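Local coordinates for protein octopine dehydrogenase (Pecten maximus, PDB 3C7D) that reduces the imine of L-arginine and pyruvate with NADH to make D-octopine, the reverse of octopine dehydrogenation, at residues A[214-219]-A[232-237]; A[206-211]-A[248-253]. One frame throughout, in Å; residues are numbered along the deposited sequence.

Contact 1 of 2, residues A[214-219]-A[232-237]; sequences AILFGR and PLFYQG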
ATOM      1  N   ALA A 214       1.108 -15.633  -5.511  1.00 39.29           N
ATOM      2  CA  ALA A 214       0.440 -16.675  -6.298  1.00 39.58           C
ATOM      3  C   ALA A 214       1.085 -16.868  -7.667  1.00 39.81           C
ATOM      4  O   ALA A 214       1.298 -18.005  -8.099  1.00 39.81           O
ATOM      5  CB  ALA A 214      -1.044 -16.374  -6.446  1.00 39.51           C
ATOM      6  N   ILE A 215       1.389 -15.755  -8.338  1.00 40.08           N
ATOM      7  CA  ILE A 215       2.068 -15.777  -9.637  1.00 40.43           C
ATOM      8  C   ILE A 215       3.473 -16.378  -9.522  1.00 40.64           C
ATOM      9  O   ILE A 215       3.903 -17.138 -10.394  1.00 40.75           O
ATOM     10  CB  ILE A 215       2.128 -14.368 -10.279  1.00 40.42           C
ATOM     11  CG1 ILE A 215       0.718 -13.891 -10.636  1.00 40.55           C
ATOM     12  CG2 ILE A 215       3.005 -14.371 -11.533  1.00 40.36           C
ATOM     13  CD1 ILE A 215       0.614 -12.402 -10.878  1.00 40.68           C
ATOM     14  N   LEU A 216       4.173 -16.046  -8.442  1.00 40.85           N
ATOM     15  CA  LEU A 216       5.492 -16.614  -8.192  1.00 41.14           C
ATOM     16  C   LEU A 216       5.407 -18.100  -7.866  1.00 41.27           C
ATOM     17  O   LEU A 216       6.272 -18.871  -8.267  1.00 41.24           O
ATOM     18  CB  LEU A 216       6.222 -15.844  -7.089  1.00 41.19           C
ATOM     19  CG  LEU A 216       6.760 -14.459  -7.474  1.00 41.24           C
ATOM     20  CD1 LEU A 216       7.113 -13.659  -6.234  1.00 41.43           C
ATOM     21  CD2 LEU A 216       7.961 -14.553  -8.411  1.00 41.20           C
ATOM     22  N   PHE A 217       4.353 -18.496  -7.157  1.00 41.63           N
ATOM     23  CA  PHE A 217       4.100 -19.906  -6.851  1.00 41.96           C
ATOM     24  C   PHE A 217       3.670 -20.683  -8.096  1.00 42.26           C
ATOM     25  O   PHE A 217       3.959 -21.872  -8.226  1.00 42.21           O
ATOM     26  CB  PHE A 217       3.044 -20.027  -5.746  1.00 41.91           C
ATOM     27  CG  PHE A 217       2.753 -21.445  -5.319  1.00 41.81           C
ATOM     28  CD1 PHE A 217       3.644 -22.142  -4.508  1.00 41.65           C
ATOM     29  CD2 PHE A 217       1.572 -22.073  -5.710  1.00 41.76           C
ATOM     30  CE1 PHE A 217       3.372 -23.450  -4.106  1.00 41.78           C
ATOM     31  CE2 PHE A 217       1.290 -23.382  -5.311  1.00 41.73           C
ATOM     32  CZ  PHE A 217       2.191 -24.070  -4.507  1.00 41.64           C
ATOM     33  N   GLY A 218       2.979 -20.003  -9.006  1.00 42.64           N
ATOM     34  CA  GLY A 218       2.529 -20.615 -10.250  1.00 43.17           C
ATOM     35  C   GLY A 218       3.667 -20.986 -11.184  1.00 43.56           C
ATOM     36  O   GLY A 218       3.637 -22.040 -11.820  1.00 43.57           O
ATOM     37  N   ARG A 219       4.675 -20.121 -11.258  1.00 43.92           N
ATOM     38  CA  ARG A 219       5.810 -20.338 -12.146  1.00 44.41           C
ATOM     39  C   ARG A 219       6.946 -21.143 -11.492  1.00 44.65           C
ATOM     40  O   ARG A 219       7.706 -21.817 -12.191  1.00 44.65           O
ATOM     41  CB  ARG A 219       6.314 -18.994 -12.694  1.00 44.44           C
ATOM     42  CG  ARG A 219       7.414 -19.075 -13.761  1.00 45.13           C
ATOM     43  CD  ARG A 219       6.996 -19.885 -14.991  1.00 46.09           C
ATOM     44  NE  ARG A 219       8.070 -19.988 -15.981  1.00 46.65           N
ATOM     45  CZ  ARG A 219       9.045 -20.898 -15.961  1.00 46.80           C
ATOM     46  NH1 ARG A 219       9.111 -21.808 -14.996  1.00 46.59           N
ATOM     47  NH2 ARG A 219       9.965 -20.897 -16.915  1.00 47.02           N
ATOM     48  N   PRO A 232      10.987 -15.560 -17.892  1.00 44.45           N
ATOM     49  CA  PRO A 232       9.643 -15.836 -18.396  1.00 44.32           C
ATOM     50  C   PRO A 232       8.679 -14.700 -18.061  1.00 44.25           C
ATOM     51  O   PRO A 232       8.914 -13.955 -17.107  1.00 44.39           O
ATOM     52  CB  PRO A 232       9.243 -17.113 -17.653  1.00 44.24           C
ATOM     53  CG  PRO A 232      10.015 -17.074 -16.395  1.00 44.32           C
ATOM     54  CD  PRO A 232      11.304 -16.367 -16.699  1.00 44.41           C
ATOM     55  N   LEU A 233       7.615 -14.570 -18.852  1.00 44.03           N
ATOM     56  CA  LEU A 233       6.606 -13.529 -18.648  1.00 43.78           C
ATOM     57  C   LEU A 233       5.945 -13.649 -17.276  1.00 43.57           C
ATOM     58  O   LEU A 233       5.691 -14.757 -16.794  1.00 43.52           O
ATOM     59  CB  LEU A 233       5.543 -13.597 -19.745  1.00 43.85           C
ATOM     60  CG  LEU A 233       5.958 -13.243 -21.173  1.00 43.73           C
ATOM     61  CD1 LEU A 233       5.033 -13.923 -22.175  1.00 43.58           C
ATOM     62  CD2 LEU A 233       5.972 -11.729 -21.374  1.00 43.70           C
ATOM     63  N   PHE A 234       5.678 -12.503 -16.655  1.00 43.31           N
ATOM     64  CA  PHE A 234       5.114 -12.468 -15.309  1.00 43.22           C
ATOM     65  C   PHE A 234       3.617 -12.785 -15.326  1.00 43.28           C
ATOM     66  O   PHE A 234       3.227 -13.951 -15.191  1.00 43.26           O
ATOM     67  CB  PHE A 234       5.403 -11.121 -14.628  1.00 43.04           C
ATOM     68  CG  PHE A 234       5.168 -11.124 -13.138  1.00 42.81           C
ATOM     69  CD1 PHE A 234       5.819 -12.039 -12.314  1.00 42.60           C
ATOM     70  CD2 PHE A 234       4.311 -10.196 -12.556  1.00 42.58           C
ATOM     71  CE1 PHE A 234       5.608 -12.039 -10.936  1.00 42.49           C
ATOM     72  CE2 PHE A 234       4.095 -10.185 -11.179  1.00 42.40           C
ATOM     73  CZ  PHE A 234       4.743 -11.110 -10.368  1.00 42.57           C
ATOM     74  N   TYR A 235       2.795 -11.753 -15.506  1.00 43.36           N
ATOM     75  CA  TYR A 235       1.344 -11.905 -15.552  1.00 43.33           C
ATOM     76  C   TYR A 235       0.896 -12.729 -16.757  1.00 43.42           C
ATOM     77  O   TYR A 235       0.065 -13.627 -16.626  1.00 43.49           O
ATOM     78  CB  TYR A 235       0.662 -10.540 -15.609  1.00 43.28           C
ATOM     79  CG  TYR A 235       0.984  -9.592 -14.475  1.00 43.16           C
ATOM     80  CD1 TYR A 235       1.770  -8.464 -14.693  1.00 43.08           C
ATOM     81  CD2 TYR A 235       0.482  -9.805 -13.192  1.00 42.94           C
ATOM     82  CE1 TYR A 235       2.056  -7.575 -13.663  1.00 42.90           C
ATOM     83  CE2 TYR A 235       0.767  -8.924 -12.151  1.00 42.77           C
ATOM     84  CZ  TYR A 235       1.555  -7.811 -12.396  1.00 42.98           C
ATOM     85  OH  TYR A 235       1.846  -6.933 -11.378  1.00 43.26           O
ATOM     86  N   GLN A 236       1.452 -12.416 -17.927  1.00 43.45           N
ATOM     87  CA  GLN A 236       1.078 -13.085 -19.176  1.00 43.54           C
ATOM     88  C   GLN A 236       1.612 -14.512 -19.268  1.00 43.49           C
ATOM     89  O   GLN A 236       1.246 -15.260 -20.178  1.00 43.43           O
ATOM     90  CB  GLN A 236       1.542 -12.275 -20.390  1.00 43.60           C
ATOM     91  CG  GLN A 236       0.836 -10.938 -20.554  1.00 43.86           C
ATOM     92  CD  GLN A 236       0.811 -10.451 -21.993  1.00 44.37           C
ATOM     93  OE1 GLN A 236       1.200 -11.169 -22.918  1.00 44.38           O
ATOM     94  NE2 GLN A 236       0.337  -9.225 -22.189  1.00 44.48           N
ATOM     95  N   GLY A 237       2.472 -14.881 -18.324  1.00 43.52           N
ATOM     96  CA  GLY A 237       3.078 -16.205 -18.307  1.00 43.66           C
ATOM     97  C   GLY A 237       2.476 -17.152 -17.290  1.00 43.77           C
ATOM     98  O   GLY A 237       3.079 -18.175 -16.964  1.00 43.96           O
TER
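Ile215 meets the rings of Phe234 and Tyr235 with two different branches. Its CG2 methyl lies over one face of the Phe234 ring, a CH-pi contact 3.8 Å from the ring centroid and 21° off the normal. The methyl is displaced toward the rim, and Phe234 CE1 is its nearest ring atom, 3.5 Å from Ile215 CG2. The longer branch goes to the next aromatic: Ile215 CD1 reaches Tyr235 CD2 at 3.5 Å. The chi1 of -66° sets CG2 anti to the backbone N and CG1 beside it, which lets one isoleucine serve both rings. Leu216 adds a looser touch at the Phe234 edge, with its CD2 4.3 Å from Phe234 CE1.

Further along, Arg219 bends at chi2 (58°) and brings its guanidinium end up to Pro232, which it meets obliquely. Arg219 NE is 3.5 Å from Pro232 CB, a van der Waals contact. No hydrogen bond joins the two segments.

The two aromatic rings also pack on each other. Phe234 CD2 stands 3.5 Å above the centre of the Tyr235 ring, while Tyr235 CE1 lies at the Phe234 edge, in plane. Phe234 is further packed edge-to-face by His308, and Tyr235 stacks on Tyr303. The side chains of Phe234 and Tyr235 both touch His212, the active-site histidine that binds pyruvate.

The contact therefore lays the loop 232-237 along helix 211-220, within the alpha-helical domain. Leu216 also touches helices 324-327 and 349-361, and the loop leads on into helix 240-263.

Contact 2 of 2, residues A[206-211]-A[248-253]; sequences MSYSFV and ACSNEC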
ATOM      1  N   MET A 206      -9.397  -5.984  -0.667  1.00 34.43           N
ATOM      2  CA  MET A 206      -9.402  -5.755  -2.121  1.00 34.72           C
ATOM      3  C   MET A 206      -8.019  -5.441  -2.696  1.00 34.92           C
ATOM      4  O   MET A 206      -7.853  -5.333  -3.920  1.00 35.02           O
ATOM      5  CB  MET A 206     -10.389  -4.644  -2.492  1.00 34.65           C
ATOM      6  CG  MET A 206     -11.841  -5.094  -2.514  1.00 35.06           C
ATOM      7  SD  MET A 206     -12.149  -6.405  -3.714  1.00 35.51           S
ATOM      8  CE  MET A 206     -12.069  -5.478  -5.248  1.00 35.49           C
ATOM      9  N   SER A 207      -7.036  -5.297  -1.808  1.00 35.05           N
ATOM     10  CA  SER A 207      -5.639  -5.132  -2.200  1.00 35.16           C
ATOM     11  C   SER A 207      -5.102  -6.394  -2.881  1.00 35.20           C
ATOM     12  O   SER A 207      -4.058  -6.351  -3.533  1.00 35.16           O
ATOM     13  CB  SER A 207      -4.785  -4.780  -0.980  1.00 35.21           C
ATOM     14  OG  SER A 207      -4.932  -5.754   0.040  1.00 35.07           O
ATOM     15  N   TYR A 208      -5.832  -7.502  -2.724  1.00 35.36           N
ATOM     16  CA  TYR A 208      -5.505  -8.799  -3.329  1.00 35.43           C
ATOM     17  C   TYR A 208      -4.049  -9.192  -3.085  1.00 35.54           C
ATOM     18  O   TYR A 208      -3.279  -9.392  -4.029  1.00 35.51           O
ATOM     19  CB  TYR A 208      -5.821  -8.805  -4.832  1.00 35.45           C
ATOM     20  CG  TYR A 208      -7.295  -8.757  -5.193  1.00 35.52           C
ATOM     21  CD1 TYR A 208      -8.206  -9.652  -4.633  1.00 35.72           C
ATOM     22  CD2 TYR A 208      -7.769  -7.837  -6.126  1.00 35.73           C
ATOM     23  CE1 TYR A 208      -9.552  -9.616  -4.975  1.00 35.31           C
ATOM     24  CE2 TYR A 208      -9.116  -7.797  -6.477  1.00 35.46           C
ATOM     25  CZ  TYR A 208      -9.997  -8.689  -5.897  1.00 35.34           C
ATOM     26  OH  TYR A 208     -11.325  -8.655  -6.239  1.00 35.54           O
ATOM     27  N   SER A 209      -3.687  -9.300  -1.809  1.00 35.64           N
ATOM     28  CA  SER A 209      -2.304  -9.539  -1.385  1.00 35.79           C
ATOM     29  C   SER A 209      -1.691 -10.820  -1.960  1.00 35.87           C
ATOM     30  O   SER A 209      -0.478 -10.902  -2.168  1.00 35.80           O
ATOM     31  CB  SER A 209      -2.219  -9.547   0.144  1.00 35.75           C
ATOM     32  OG  SER A 209      -2.646  -8.306   0.679  1.00 35.71           O
ATOM     33  N   PHE A 210      -2.544 -11.803  -2.226  1.00 35.97           N
ATOM     34  CA  PHE A 210      -2.125 -13.102  -2.742  1.00 36.14           C
ATOM     35  C   PHE A 210      -1.555 -13.092  -4.164  1.00 36.45           C
ATOM     36  O   PHE A 210      -0.842 -14.016  -4.539  1.00 36.55           O
ATOM     37  CB  PHE A 210      -3.297 -14.086  -2.676  1.00 35.92           C
ATOM     38  CG  PHE A 210      -4.506 -13.644  -3.451  1.00 35.53           C
ATOM     39  CD1 PHE A 210      -4.611 -13.903  -4.815  1.00 34.75           C
ATOM     40  CD2 PHE A 210      -5.546 -12.975  -2.814  1.00 35.25           C
ATOM     41  CE1 PHE A 210      -5.722 -13.495  -5.530  1.00 34.70           C
ATOM     42  CE2 PHE A 210      -6.664 -12.567  -3.525  1.00 35.23           C
ATOM     43  CZ  PHE A 210      -6.753 -12.827  -4.887  1.00 35.27           C
ATOM     44  N   VAL A 211      -1.869 -12.057  -4.946  1.00 36.91           N
ATOM     45  CA  VAL A 211      -1.581 -12.030  -6.397  1.00 37.42           C
ATOM     46  C   VAL A 211      -0.129 -12.367  -6.770  1.00 37.61           C
ATOM     47  O   VAL A 211       0.120 -13.358  -7.463  1.00 37.60           O
ATOM     48  CB  VAL A 211      -2.045 -10.691  -7.061  1.00 37.47           C
ATOM     49  CG1 VAL A 211      -1.478 -10.530  -8.470  1.00 37.53           C
ATOM     50  CG2 VAL A 211      -3.561 -10.622  -7.103  1.00 37.53           C
ATOM     51  N   ALA A 248      -9.584 -19.112  -6.189  1.00 38.69           N
ATOM     52  CA  ALA A 248      -9.709 -19.701  -4.861  1.00 38.46           C
ATOM     53  C   ALA A 248      -9.473 -18.669  -3.754  1.00 38.35           C
ATOM     54  O   ALA A 248     -10.301 -18.515  -2.855  1.00 38.37           O
ATOM     55  CB  ALA A 248      -8.751 -20.876  -4.715  1.00 38.37           C
ATOM     56  N   CYS A 249      -8.351 -17.955  -3.842  1.00 38.19           N
ATOM     57  CA  CYS A 249      -7.967 -16.949  -2.850  1.00 38.03           C
ATOM     58  C   CYS A 249      -8.912 -15.746  -2.811  1.00 37.94           C
ATOM     59  O   CYS A 249      -9.097 -15.134  -1.758  1.00 37.91           O
ATOM     60  CB  CYS A 249      -6.541 -16.468  -3.110  1.00 38.00           C
ATOM     61  SG  CYS A 249      -5.265 -17.715  -2.878  1.00 37.90           S
ATOM     62  N   SER A 250      -9.488 -15.415  -3.966  1.00 37.82           N
ATOM     63  CA  SER A 250     -10.451 -14.322  -4.099  1.00 37.65           C
ATOM     64  C   SER A 250     -11.789 -14.677  -3.449  1.00 37.63           C
ATOM     65  O   SER A 250     -12.444 -13.815  -2.856  1.00 37.56           O
ATOM     66  CB  SER A 250     -10.652 -13.983  -5.577  1.00 37.60           C
ATOM     67  OG  SER A 250     -11.761 -13.124  -5.769  1.00 37.70           O
ATOM     68  N   ASN A 251     -12.190 -15.941  -3.577  1.00 37.58           N
ATOM     69  CA  ASN A 251     -13.388 -16.454  -2.910  1.00 37.53           C
ATOM     70  C   ASN A 251     -13.227 -16.438  -1.394  1.00 37.44           C
ATOM     71  O   ASN A 251     -14.158 -16.086  -0.667  1.00 37.42           O
ATOM     72  CB  ASN A 251     -13.724 -17.870  -3.397  1.00 37.52           C
ATOM     73  CG  ASN A 251     -14.118 -17.911  -4.869  1.00 37.61           C
ATOM     74  OD1 ASN A 251     -14.468 -16.889  -5.469  1.00 37.60           O
ATOM     75  ND2 ASN A 251     -14.062 -19.102  -5.458  1.00 37.37           N
ATOM     76  N   GLU A 252     -12.035 -16.813  -0.932  1.00 37.39           N
ATOM     77  CA  GLU A 252     -11.687 -16.756   0.486  1.00 37.38           C
ATOM     78  C   GLU A 252     -11.786 -15.322   1.018  1.00 37.42           C
ATOM     79  O   GLU A 252     -12.196 -15.101   2.159  1.00 37.39           O
ATOM     80  CB  GLU A 252     -10.292 -17.344   0.719  1.00 37.33           C
ATOM     81  CG  GLU A 252     -10.221 -18.865   0.522  1.00 37.27           C
ATOM     82  CD  GLU A 252      -8.819 -19.450   0.684  1.00 37.41           C
ATOM     83  OE1 GLU A 252      -7.838 -18.683   0.788  1.00 37.06           O
ATOM     84  OE2 GLU A 252      -8.699 -20.693   0.702  1.00 37.66           O
ATOM     85  N   CYS A 253     -11.427 -14.357   0.171  1.00 37.43           N
ATOM     86  CA  CYS A 253     -11.590 -12.938   0.474  1.00 37.42           C
ATOM     87  C   CYS A 253     -13.050 -12.575   0.732  1.00 37.46           C
ATOM     88  O   CYS A 253     -13.356 -11.865   1.694  1.00 37.42           O
ATOM     89  CB  CYS A 253     -11.029 -12.084  -0.662  1.00 37.40           C
ATOM     90  SG  CYS A 253      -9.233 -12.108  -0.782  1.00 37.23           S
TER
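The link between helices 200-206 and 211-220 presses here on helix 240-263, in the alpha-helical domain. Phe210 carries most of the contact. It sits in a type I beta turn, Tyr208 to Val211, closed by the bond from Val211 N to Tyr208 O. Cys249 CB lies over the centre of the Phe210 ring, a CH-pi contact 3.5 Å from the centroid and 13° off the normal. Cys249 SG comes in obliquely at 4.7 Å from that centroid. Cys253, one helical turn on, meets the ring differently: its SG lies at the edge, 3.8 Å from Phe210 CE2. The Phe210 ring thus has one cysteine over a face and another at its rim. Its far end, CZ, approaches Ser250 CB at 4.1 Å. Phe210 CG takes the crowded position between backbone N and carbonyl carbon (chi1 59°), and from there the ring is presented face-on to Cys249. An alanine here is likely to open a gap beside the helix, with both sulfurs deprived of their aromatic partner.

Tyr208 makes the lighter touch. It leaves the preceding helix with positive phi, and its CE1 comes within 4.2 Å of Ser250 OG. That hydroxyl is held elsewhere, by a hydrogen bond from Ile275 N. Trp278 meets the Tyr208 ring edge-to-face, and Met334 touches Phe210.

Met206 of the segment 206-211 binds L-arginine, and the active-site residue His212 directly follows Val211. Such buried loop-to-helix packing, with cysteine sulfurs round an aromatic ring, joins the turn beside these two residues to the long helix 240-263 of the opine dehydrogenase helical domain.

Overall arrangement
Contacts 1 and 2 share the helical domain, and their centres are 16 Å apart. The chain runs from 206-211 straight into 214-219, loops back through 232-237 and then enters the helix holding 248-253. Contact 1 is therefore nested inside the loop that contact 2 closes. The segments make no direct touch beyond this chain adjacency. His212, the active-site residue, lies in the short gap between 206-211 and 214-219. Both contacts approach the pyruvate site: between nearest atoms, the side chain of Tyr235 is about 5 Å from bound pyruvate, and that of Tyr208 about 7 Å. Bound NAD is farther, its nearest atoms about 9 Å from the Tyr235 side chain and about 13 Å from that of Tyr208.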